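Local coordinates for actin-binding protein, cofilin/tropomyosin family protein, putative (Entamoeba histolytica, PDB 4LIZ) that binds actin filaments and stabilises them as a coactosin of the ADF/cofilin family, and may contribute to phagocytosis and pseudopod formation, at residues S7-P12 / N36-D41; F26-V31 / Q61-R66; V80-A85 / I114-T119. One frame throughout, in Å; residues are numbered along the deposited sequence.

Interaction 1: S7-P12 / N36-D41; sequences SEVAGP and NKLVVD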
loop_
_atom_site.group_PDB
_atom_site.type_symbol
_atom_site.label_atom_id
_atom_site.label_comp_id
_atom_site.label_asym_id
_atom_site.label_seq_id
_atom_site.Cartn_x
_atom_site.Cartn_y
_atom_site.Cartn_z
ATOM N N SER A 7 -5.304 -0.818 -14.558
ATOM C CA SER A 7 -5.043 0.429 -15.277
ATOM C C SER A 7 -4.893 1.666 -14.385
ATOM O O SER A 7 -4.215 2.640 -14.810
ATOM C CB SER A 7 -6.073 0.631 -16.374
ATOM O OG SER A 7 -7.347 0.757 -15.954
ATOM N N GLU A 8 -5.550 1.706 -13.257
ATOM C CA GLU A 8 -5.527 2.833 -12.316
ATOM C C GLU A 8 -4.311 2.895 -11.419
ATOM O O GLU A 8 -4.154 3.834 -10.665
ATOM C CB GLU A 8 -6.814 2.975 -11.504
ATOM C CG GLU A 8 -8.092 3.179 -12.274
ATOM C CD GLU A 8 -8.113 4.604 -12.795
ATOM O OE1 GLU A 8 -7.943 5.532 -11.967
ATOM O OE2 GLU A 8 -8.261 4.716 -13.988
ATOM N N VAL A 9 -3.475 1.878 -11.421
ATOM C CA VAL A 9 -2.396 1.742 -10.440
ATOM C C VAL A 9 -1.136 2.512 -10.715
ATOM O O VAL A 9 -0.541 3.131 -9.869
ATOM C CB VAL A 9 -2.101 0.225 -10.142
ATOM C CG1 VAL A 9 -0.964 0.090 -9.139
ATOM C CG2 VAL A 9 -3.363 -0.481 -9.691
ATOM N N ALA A 10 -0.621 2.363 -11.985
ATOM C CA ALA A 10 0.680 2.879 -12.267
ATOM C C ALA A 10 0.848 4.407 -12.088
ATOM O O ALA A 10 1.898 4.883 -11.681
ATOM C CB ALA A 10 1.127 2.437 -13.669
ATOM N N GLY A 11 -0.193 5.096 -12.476
ATOM C CA GLY A 11 -0.142 6.551 -12.376
ATOM C C GLY A 11 0.141 7.119 -10.999
ATOM O O GLY A 11 1.092 7.854 -10.722
ATOM N N PRO A 12 -0.755 6.706 -10.047
ATOM C CA PRO A 12 -0.505 7.183 -8.729
ATOM C C PRO A 12 0.765 6.662 -8.062
ATOM O O PRO A 12 1.333 7.336 -7.234
ATOM C CB PRO A 12 -1.764 6.690 -7.930
ATOM C CG PRO A 12 -2.772 6.503 -8.964
ATOM C CD PRO A 12 -2.082 6.075 -10.223
ATOM N N ASN A 36 -13.926 -6.595 -12.516
ATOM C CA ASN A 36 -12.849 -6.640 -11.512
ATOM C C ASN A 36 -11.807 -5.553 -11.919
ATOM O O ASN A 36 -11.118 -5.729 -12.940
ATOM C CB ASN A 36 -12.218 -8.031 -11.520
ATOM C CG ASN A 36 -13.213 -9.089 -11.019
ATOM O OD1 ASN A 36 -14.207 -8.773 -10.377
ATOM N ND2 ASN A 36 -12.916 -10.327 -11.313
ATOM N N LYS A 37 -11.652 -4.623 -10.976
ATOM C CA LYS A 37 -10.765 -3.467 -11.224
ATOM C C LYS A 37 -10.316 -2.852 -9.905
ATOM O O LYS A 37 -11.082 -2.803 -8.978
ATOM C CB LYS A 37 -11.598 -2.393 -12.000
ATOM C CG LYS A 37 -10.903 -1.143 -12.325
ATOM C CD LYS A 37 -11.867 -0.192 -13.117
ATOM C CE LYS A 37 -10.962 0.844 -13.733
ATOM N NZ LYS A 37 -11.698 2.060 -14.122
ATOM N N LEU A 38 -9.095 -2.306 -9.870
ATOM C CA LEU A 38 -8.697 -1.465 -8.779
ATOM C C LEU A 38 -9.041 0.015 -9.077
ATOM O O LEU A 38 -8.988 0.446 -10.248
ATOM C CB LEU A 38 -7.180 -1.581 -8.563
ATOM C CG LEU A 38 -6.774 -2.614 -7.486
ATOM C CD1 LEU A 38 -7.266 -3.947 -7.880
ATOM C CD2 LEU A 38 -5.337 -2.589 -7.229
ATOM N N VAL A 39 -9.387 0.715 -8.059
ATOM C CA VAL A 39 -9.696 2.155 -8.150
ATOM C C VAL A 39 -8.947 2.878 -7.077
ATOM O O VAL A 39 -8.563 2.301 -6.025
ATOM C CB VAL A 39 -11.217 2.414 -8.043
ATOM C CG1 VAL A 39 -11.899 1.697 -9.255
ATOM C CG2 VAL A 39 -11.809 2.033 -6.698
ATOM N N VAL A 40 -8.789 4.183 -7.205
ATOM C CA VAL A 40 -8.226 4.974 -6.126
ATOM C C VAL A 40 -9.276 5.307 -5.066
ATOM O O VAL A 40 -10.259 5.929 -5.364
ATOM C CB VAL A 40 -7.652 6.300 -6.653
ATOM C CG1 VAL A 40 -7.262 7.208 -5.518
ATOM C CG2 VAL A 40 -6.467 6.009 -7.513
ATOM N N ASP A 41 -9.037 4.850 -3.846
ATOM C CA ASP A 41 -9.833 5.253 -2.697
ATOM C C ASP A 41 -9.393 6.560 -2.059
ATOM O O ASP A 41 -10.179 7.323 -1.648
ATOM C CB ASP A 41 -9.834 4.148 -1.621
ATOM C CG ASP A 41 -10.683 2.943 -1.985
ATOM O OD1 ASP A 41 -11.422 2.978 -2.937
ATOM O OD2 ASP A 41 -10.548 1.964 -1.267
HETATM O O HOH W 1 -8.924 2.878 -15.775
HETATM O O HOH W 2 -7.323 -0.311 -12.229
HETATM O O HOH W 3 -9.472 5.576 -9.647
#

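Interaction 2: F26-V31 / Q61-R66; sequences FVVFGV and QFAYYR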
loop_
_atom_site.group_PDB
_atom_site.type_symbol
_atom_site.label_atom_id
_atom_site.label_comp_id
_atom_site.label_asym_id
_atom_site.label_seq_id
_atom_site.Cartn_x
_atom_site.Cartn_y
_atom_site.Cartn_z
ATOM N N PHE A 26 1.061 9.348 -0.687
ATOM C CA PHE A 26 0.416 8.047 -0.479
ATOM C C PHE A 26 -0.716 7.828 -1.401
ATOM O O PHE A 26 -1.347 8.789 -1.903
ATOM C CB PHE A 26 -0.125 7.965 1.008
ATOM C CG PHE A 26 -1.469 8.580 1.246
ATOM C CD1 PHE A 26 -1.539 9.914 1.513
ATOM C CD2 PHE A 26 -2.626 7.882 1.153
ATOM C CE1 PHE A 26 -2.775 10.526 1.682
ATOM C CE2 PHE A 26 -3.855 8.442 1.322
ATOM C CZ PHE A 26 -3.912 9.824 1.517
ATOM N N VAL A 27 -1.081 6.568 -1.635
ATOM C CA VAL A 27 -2.263 6.162 -2.303
ATOM C C VAL A 27 -2.865 4.932 -1.694
ATOM O O VAL A 27 -2.071 4.083 -1.202
ATOM C CB VAL A 27 -2.084 5.999 -3.825
ATOM C CG1 VAL A 27 -0.981 4.958 -4.120
ATOM C CG2 VAL A 27 -3.341 5.657 -4.587
ATOM N N VAL A 28 -4.178 4.880 -1.628
ATOM C CA VAL A 28 -4.934 3.680 -1.217
ATOM C C VAL A 28 -5.808 3.274 -2.341
ATOM O O VAL A 28 -6.555 4.134 -2.869
ATOM C CB VAL A 28 -5.702 3.933 0.089
ATOM C CG1 VAL A 28 -6.506 2.683 0.478
ATOM C CG2 VAL A 28 -4.813 4.362 1.210
ATOM N N PHE A 29 -5.765 1.990 -2.763
ATOM C CA PHE A 29 -6.594 1.445 -3.753
ATOM C C PHE A 29 -7.663 0.540 -3.198
ATOM O O PHE A 29 -7.388 -0.247 -2.255
ATOM C CB PHE A 29 -5.792 0.573 -4.767
ATOM C CG PHE A 29 -4.663 1.309 -5.484
ATOM C CD1 PHE A 29 -5.000 2.158 -6.559
ATOM C CD2 PHE A 29 -3.340 1.215 -5.109
ATOM C CE1 PHE A 29 -3.979 2.816 -7.205
ATOM C CE2 PHE A 29 -2.356 1.909 -5.817
ATOM C CZ PHE A 29 -2.710 2.714 -6.844
ATOM N N GLY A 30 -8.844 0.707 -3.708
ATOM C CA GLY A 30 -9.918 -0.224 -3.450
ATOM C C GLY A 30 -10.185 -1.125 -4.610
ATOM O O GLY A 30 -9.619 -1.036 -5.707
ATOM N N VAL A 31 -11.000 -2.130 -4.352
ATOM C CA VAL A 31 -11.225 -3.213 -5.282
ATOM C C VAL A 31 -12.688 -3.272 -5.646
ATOM O O VAL A 31 -13.528 -3.465 -4.740
ATOM C CB VAL A 31 -10.672 -4.556 -4.635
ATOM C CG1 VAL A 31 -10.877 -5.729 -5.584
ATOM C CG2 VAL A 31 -9.226 -4.516 -4.347
ATOM N N GLN A 61 -8.088 -3.962 0.251
ATOM C CA GLN A 61 -7.435 -2.730 -0.250
ATOM C C GLN A 61 -5.945 -2.912 -0.370
ATOM O O GLN A 61 -5.382 -3.901 0.167
ATOM C CB GLN A 61 -7.794 -1.544 0.632
ATOM C CG GLN A 61 -9.266 -1.119 0.630
ATOM C CD GLN A 61 -9.612 -0.236 1.773
ATOM O OE1 GLN A 61 -9.657 -0.637 2.907
ATOM N NE2 GLN A 61 -9.703 1.061 1.474
ATOM N N PHE A 62 -5.244 -2.013 -1.048
ATOM C CA PHE A 62 -3.832 -1.928 -1.086
ATOM C C PHE A 62 -3.354 -0.543 -0.792
ATOM O O PHE A 62 -4.138 0.379 -1.096
ATOM C CB PHE A 62 -3.256 -2.368 -2.442
ATOM C CG PHE A 62 -3.627 -3.803 -2.824
ATOM C CD1 PHE A 62 -4.725 -4.083 -3.589
ATOM C CD2 PHE A 62 -2.785 -4.809 -2.421
ATOM C CE1 PHE A 62 -5.113 -5.430 -3.874
ATOM C CE2 PHE A 62 -3.108 -6.100 -2.783
ATOM C CZ PHE A 62 -4.211 -6.377 -3.470
ATOM N N ALA A 63 -2.218 -0.311 -0.287
ATOM C CA ALA A 63 -1.728 0.993 -0.050
ATOM C C ALA A 63 -0.286 1.070 -0.350
ATOM O O ALA A 63 0.516 0.109 -0.248
ATOM C CB ALA A 63 -2.041 1.503 1.370
ATOM N N TYR A 64 0.211 2.266 -0.675
ATOM C CA TYR A 64 1.561 2.537 -1.011
ATOM C C TYR A 64 1.944 3.950 -0.603
ATOM O O TYR A 64 1.217 4.865 -0.976
ATOM C CB TYR A 64 1.754 2.339 -2.547
ATOM C CG TYR A 64 3.173 2.500 -3.028
ATOM C CD1 TYR A 64 4.174 1.631 -2.693
ATOM C CD2 TYR A 64 3.465 3.524 -3.926
ATOM C CE1 TYR A 64 5.455 1.736 -3.211
ATOM C CE2 TYR A 64 4.763 3.650 -4.486
ATOM C CZ TYR A 64 5.734 2.752 -4.110
ATOM O OH TYR A 64 7.033 2.767 -4.706
ATOM N N TYR A 65 2.985 4.136 0.179
ATOM C CA TYR A 65 3.384 5.458 0.620
ATOM C C TYR A 65 4.900 5.601 0.774
ATOM O O TYR A 65 5.599 4.655 0.895
ATOM C CB TYR A 65 2.658 5.879 1.925
ATOM C CG TYR A 65 3.044 5.156 3.193
ATOM C CD1 TYR A 65 3.986 5.653 4.034
ATOM C CD2 TYR A 65 2.439 3.976 3.525
ATOM C CE1 TYR A 65 4.330 4.990 5.182
ATOM C CE2 TYR A 65 2.759 3.316 4.684
ATOM C CZ TYR A 65 3.714 3.832 5.493
ATOM O OH TYR A 65 4.089 3.206 6.628
ATOM N N ARG A 66 5.322 6.855 0.777
ATOM C CA ARG A 66 6.707 7.204 0.948
ATOM C C ARG A 66 6.931 7.711 2.349
ATOM O O ARG A 66 6.076 8.283 2.944
ATOM C CB ARG A 66 7.201 8.238 -0.055
ATOM C CG ARG A 66 6.576 9.585 0.068
ATOM C CD ARG A 66 7.000 10.464 -1.085
ATOM N NE ARG A 66 8.357 10.936 -0.995
ATOM C CZ ARG A 66 9.210 11.021 -2.007
ATOM N NH1 ARG A 66 8.889 10.611 -3.208
ATOM N NH2 ARG A 66 10.396 11.529 -1.780
#

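Interaction 3: V80-A85 / I114-T119; sequences VFISWA and IELHAT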
loop_
_atom_site.group_PDB
_atom_site.type_symbol
_atom_site.label_atom_id
_atom_site.label_comp_id
_atom_site.label_asym_id
_atom_site.label_seq_id
_atom_site.Cartn_x
_atom_site.Cartn_y
_atom_site.Cartn_z
ATOM N N VAL A 80 6.743 2.015 1.299
ATOM C CA VAL A 80 6.011 0.976 2.065
ATOM C C VAL A 80 4.859 0.512 1.212
ATOM O O VAL A 80 4.017 1.307 0.789
ATOM C CB VAL A 80 5.546 1.515 3.407
ATOM C CG1 VAL A 80 4.778 0.434 4.163
ATOM C CG2 VAL A 80 6.722 2.033 4.276
ATOM N N PHE A 81 4.693 -0.815 1.028
ATOM C CA PHE A 81 3.600 -1.482 0.361
ATOM C C PHE A 81 2.791 -2.233 1.365
ATOM O O PHE A 81 3.330 -3.075 2.084
ATOM C CB PHE A 81 4.046 -2.370 -0.804
ATOM C CG PHE A 81 2.979 -3.221 -1.359
ATOM C CD1 PHE A 81 1.856 -2.716 -1.996
ATOM C CD2 PHE A 81 3.055 -4.620 -1.290
ATOM C CE1 PHE A 81 0.843 -3.504 -2.553
ATOM C CE2 PHE A 81 2.072 -5.402 -1.795
ATOM C CZ PHE A 81 0.971 -4.873 -2.454
ATOM N N ILE A 82 1.499 -2.022 1.452
ATOM C CA ILE A 82 0.599 -2.721 2.363
ATOM C C ILE A 82 -0.473 -3.367 1.570
ATOM O O ILE A 82 -1.169 -2.787 0.688
ATOM C CB ILE A 82 -0.079 -1.733 3.337
ATOM C CG1 ILE A 82 0.981 -1.170 4.261
ATOM C CG2 ILE A 82 -1.244 -2.373 4.030
ATOM C CD1 ILE A 82 0.586 0.118 4.954
ATOM N N SER A 83 -0.777 -4.665 1.826
ATOM C CA SER A 83 -2.018 -5.336 1.472
ATOM C C SER A 83 -2.954 -5.405 2.682
ATOM O O SER A 83 -2.474 -5.634 3.789
ATOM C CB SER A 83 -1.756 -6.708 0.814
ATOM O OG SER A 83 -1.129 -7.560 1.742
ATOM N N TRP A 84 -4.236 -5.192 2.481
ATOM C CA TRP A 84 -5.176 -5.083 3.556
ATOM C C TRP A 84 -6.367 -5.945 3.230
ATOM O O TRP A 84 -7.051 -5.813 2.202
ATOM C CB TRP A 84 -5.692 -3.612 3.704
ATOM C CG TRP A 84 -6.909 -3.415 4.577
ATOM C CD1 TRP A 84 -8.136 -3.349 4.179
ATOM C CD2 TRP A 84 -6.880 -3.280 6.002
ATOM N NE1 TRP A 84 -8.991 -3.110 5.253
ATOM C CE2 TRP A 84 -8.208 -3.050 6.390
ATOM C CE3 TRP A 84 -5.879 -3.253 6.961
ATOM C CZ2 TRP A 84 -8.520 -2.855 7.762
ATOM C CZ3 TRP A 84 -6.179 -3.057 8.316
ATOM C CH2 TRP A 84 -7.514 -2.862 8.679
ATOM N N ALA A 85 -6.780 -6.846 4.189
ATOM C CA ALA A 85 -7.950 -7.665 4.118
ATOM C C ALA A 85 -8.665 -7.503 5.431
ATOM O O ALA A 85 -8.300 -8.150 6.420
ATOM C CB ALA A 85 -7.600 -9.174 3.914
ATOM N N ILE A 114 9.583 -2.338 2.181
ATOM C CA ILE A 114 8.946 -3.233 3.043
ATOM C C ILE A 114 7.580 -3.540 2.500
ATOM O O ILE A 114 6.903 -2.703 1.842
ATOM C CB ILE A 114 8.848 -2.844 4.456
ATOM C CG1 ILE A 114 8.115 -1.572 4.626
ATOM C CG2 ILE A 114 10.238 -2.706 5.157
ATOM C CD1 ILE A 114 7.678 -1.364 6.064
ATOM N N GLU A 115 7.086 -4.761 2.713
ATOM C CA GLU A 115 5.775 -5.228 2.408
ATOM C C GLU A 115 5.119 -5.763 3.656
ATOM O O GLU A 115 5.767 -6.523 4.435
ATOM C CB GLU A 115 5.822 -6.388 1.373
ATOM C CG GLU A 115 4.513 -7.091 1.213
ATOM C CD GLU A 115 4.475 -8.174 0.120
ATOM O OE1 GLU A 115 5.569 -8.404 -0.499
ATOM O OE2 GLU A 115 3.385 -8.722 -0.062
ATOM N N LEU A 116 3.900 -5.360 3.930
ATOM C CA LEU A 116 3.143 -5.752 5.110
ATOM C C LEU A 116 1.799 -6.232 4.679
ATOM O O LEU A 116 1.121 -5.612 3.800
ATOM C CB LEU A 116 2.911 -4.603 6.077
ATOM C CG LEU A 116 4.186 -3.821 6.406
ATOM C CD1 LEU A 116 4.018 -2.330 6.741
ATOM C CD2 LEU A 116 4.956 -4.676 7.352
ATOM N N HIS A 117 1.275 -7.304 5.238
ATOM C CA HIS A 117 -0.050 -7.683 5.103
ATOM C C HIS A 117 -0.801 -7.413 6.440
ATOM O O HIS A 117 -0.332 -7.888 7.531
ATOM C CB HIS A 117 -0.242 -9.203 4.766
ATOM C CG HIS A 117 -1.649 -9.605 4.579
ATOM N ND1 HIS A 117 -2.481 -9.119 3.596
ATOM C CD2 HIS A 117 -2.450 -10.385 5.343
ATOM C CE1 HIS A 117 -3.677 -9.602 3.706
ATOM N NE2 HIS A 117 -3.679 -10.385 4.779
ATOM N N ALA A 118 -1.928 -6.768 6.405
ATOM C CA ALA A 118 -2.622 -6.378 7.621
ATOM C C ALA A 118 -4.086 -6.716 7.482
ATOM O O ALA A 118 -4.718 -6.679 6.432
ATOM C CB ALA A 118 -2.487 -4.841 7.821
ATOM N N THR A 119 -4.666 -7.083 8.627
ATOM C CA THR A 119 -6.074 -7.365 8.732
ATOM C C THR A 119 -6.757 -6.482 9.800
ATOM O O THR A 119 -7.923 -6.415 9.842
ATOM C CB THR A 119 -6.363 -8.871 9.031
ATOM O OG1 THR A 119 -5.895 -9.187 10.332
ATOM C CG2 THR A 119 -5.692 -9.772 7.970
HETATM O O HOH W 4 1.382 -8.902 1.732
#

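Interaction 1: S7-P12 / N36-D41
Glu-8 rests its CB and CG on the strand 37-40, where CG lies 3.5 Å from the carbonyl O of Leu-38 and 4.0 Å from CE of Lys-37, the two side chains crossing at a slant. CG of Glu-8 stands anti to its own carbonyl carbon, and the bend at chi2 (-75°) places CD away from Leu-38 O; the carboxylate oxygens meet the lysine and the strand's backbone through waters. The lysine arrives fully extended, and its NZ halts 4.3 Å from OE2 of Glu-8, opposite charges close together but short of a salt bridge. Two apolar pairs accompany this polar contact: CG2 of Val-9 meets CD2 of Leu-38 at 3.8 Å, and the ring atom CG of Pro-12 meets CG2 of Val-40 at 4.0 Å.

No direct hydrogen bond joins the segments; three waters do the bridging. One donates to OG of Ser-7 and to OE2 of Glu-8, and accepts a weak bond from NZ of Lys-37. A second takes the N-H of Glu-8 and donates to O of Leu-38, 2.7 Å from the water oxygen. The third donates to OE1 of Glu-8 and accepts from the backbone N of Val-40, so each carboxylate oxygen receives a water bond. Asp-5 OD1 holds OG of Ser-7 from just upstream.

Further out, Leu-38 also packs on Leu-101 and Val-105 of helix 92-108, while Val-9 reaches Phe-29 and Val-108. The buried ends of Val-9 and Leu-38 thus belong to the apolar layer between sheet and helix, with the charged ends and their waters at its margin. This is the ADF-homology fold at its border: the lead-in to N-terminal helix 10-17 runs beside the outer edge of strand 37-44, the outermost of the central mixed sheet.

Interaction 2: F26-V31 / Q61-R66
Phe-26 and Tyr-65 meet through their CB atoms, 3.6 Å apart, at one end of an antiparallel strand pair in the middle of the ADF-homology sheet. Their pairing is non-hydrogen-bonded, and the CA atoms approach to 4.1 Å. In both, CG stands in the crowded position between backbone N and carbonyl carbon (chi1 84° in Phe-26, 70° in Tyr-65), and the rings lead away from the opposite strand, leaving the two CB atoms to make the contact.

Further along the same face Val-28 sits against Ala-63, whose small CB accepts CG2 of the valine at 4.0 Å. The other branch, CG1, comes up to NE2 of Gln-61; that amide is fixed elsewhere, NE2 bonding to Asp-41 and Ala-54 and OE1 to the backbone N of Lys-56. Gly-30 presents only its CA to Gln-61 CG, while CB of Gln-61 lies 3.2 Å from the carbonyl O of Phe-29.

The opposite face carries Val-27, Phe-29, Phe-62 and Tyr-64. CG1 of Val-27 lodges against CB of Tyr-64 at 4.1 Å, and its CG2 lies over one face of the Phe-29 ring, offset toward the rim. CG2 of Val-31 comes up to CE1 of Phe-62 at 4.2 Å, and the Phe-62 ring packs on helix 92-108, touching Met-98, Leu-101 and Val-105. Tyr-64 reaches helix 10-17 instead, and its OH bonds to the backbone O of Asn-111.

Two reciprocal pairs of backbone bonds tie the strands, Val-27 with Tyr-64 and Phe-29 with Phe-62. Between them, CA of Ala-63 makes a CA-H...O contact with O of Val-27, and CA of Val-28 makes another with O of Phe-62, 3.4 Å away.

Interaction 3: V80-A85 / I114-T119
Ser-83 and His-117 project from the same face of two parallel strands and join through their side chains: OG lies at the imidazole edge, near the ring plane, 2.8 Å from ND1. Either partner could be the donor. OG of Ser-83 stands between backbone N and carbonyl carbon (chi1 64°) and CG of His-117 anti to its N (chi1 -178°), which together bring OG and CG to 3.5 Å. CE1 of the ring touches CB of Ala-85. A water 2.8 Å from Ser-83 OG donates to OE2 of Glu-115, linking three side chains of this face.

Glu-115 runs extended alongside Phe-81, both pointing the same way. Its CG packs against CD2 of the ring at 3.8 Å, the carboxylate plane turned 63° from the ring plane. OE1 of Glu-115 forms a salt bridge with Lys-106 on helix 92-108, which packs on the Phe-81 part of this face. Strand 76-85, that helix and strand 114-118 make up a beta-alpha-beta unit, the crossover that brings the edge strand of the ADF-homology sheet in parallel.

On the other face Val-80 and Ile-114 lie side by side, CG2 meeting CG1. Leu-116 crosses both Val-80 and Ile-82, its CD1 reaching CG1 of each, at 3.9 Å in Val-80. Helix 126-137 backs this cluster through Ile-129. Farther on, Trp-84 sets CE3 against CB of Ala-118 at 3.8 Å, and CA of Thr-119 lies over one face of the indole, offset toward the rim; NE1 bonds to the carbonyl O of Lys-56. Five backbone bonds run between the strands, ending with Ala-85 N to Ala-118 O at 3.1 Å.

How the interactions relate
The three contacts span the single mixed sheet in the order 37-44, 26-32, 60-69, 76-85, 114-118. Interaction 1 sits at one outer strand and interaction 3 at the other, their centres about 17 Å apart; interaction 2 lies between, with its centre about 9 Å from each. Probable backbone bonds join neighbours: Asp-41 N to Val-28 O links interactions 1 and 2, and Ala-63 N to Ile-82 O links 2 and 3. Along the chain, the segments of interactions 1 and 2 alternate, while interaction 3 follows both. Helix 92-108 packs on residues from all three, so one helix spans the sheet of this compact actin-binding domain.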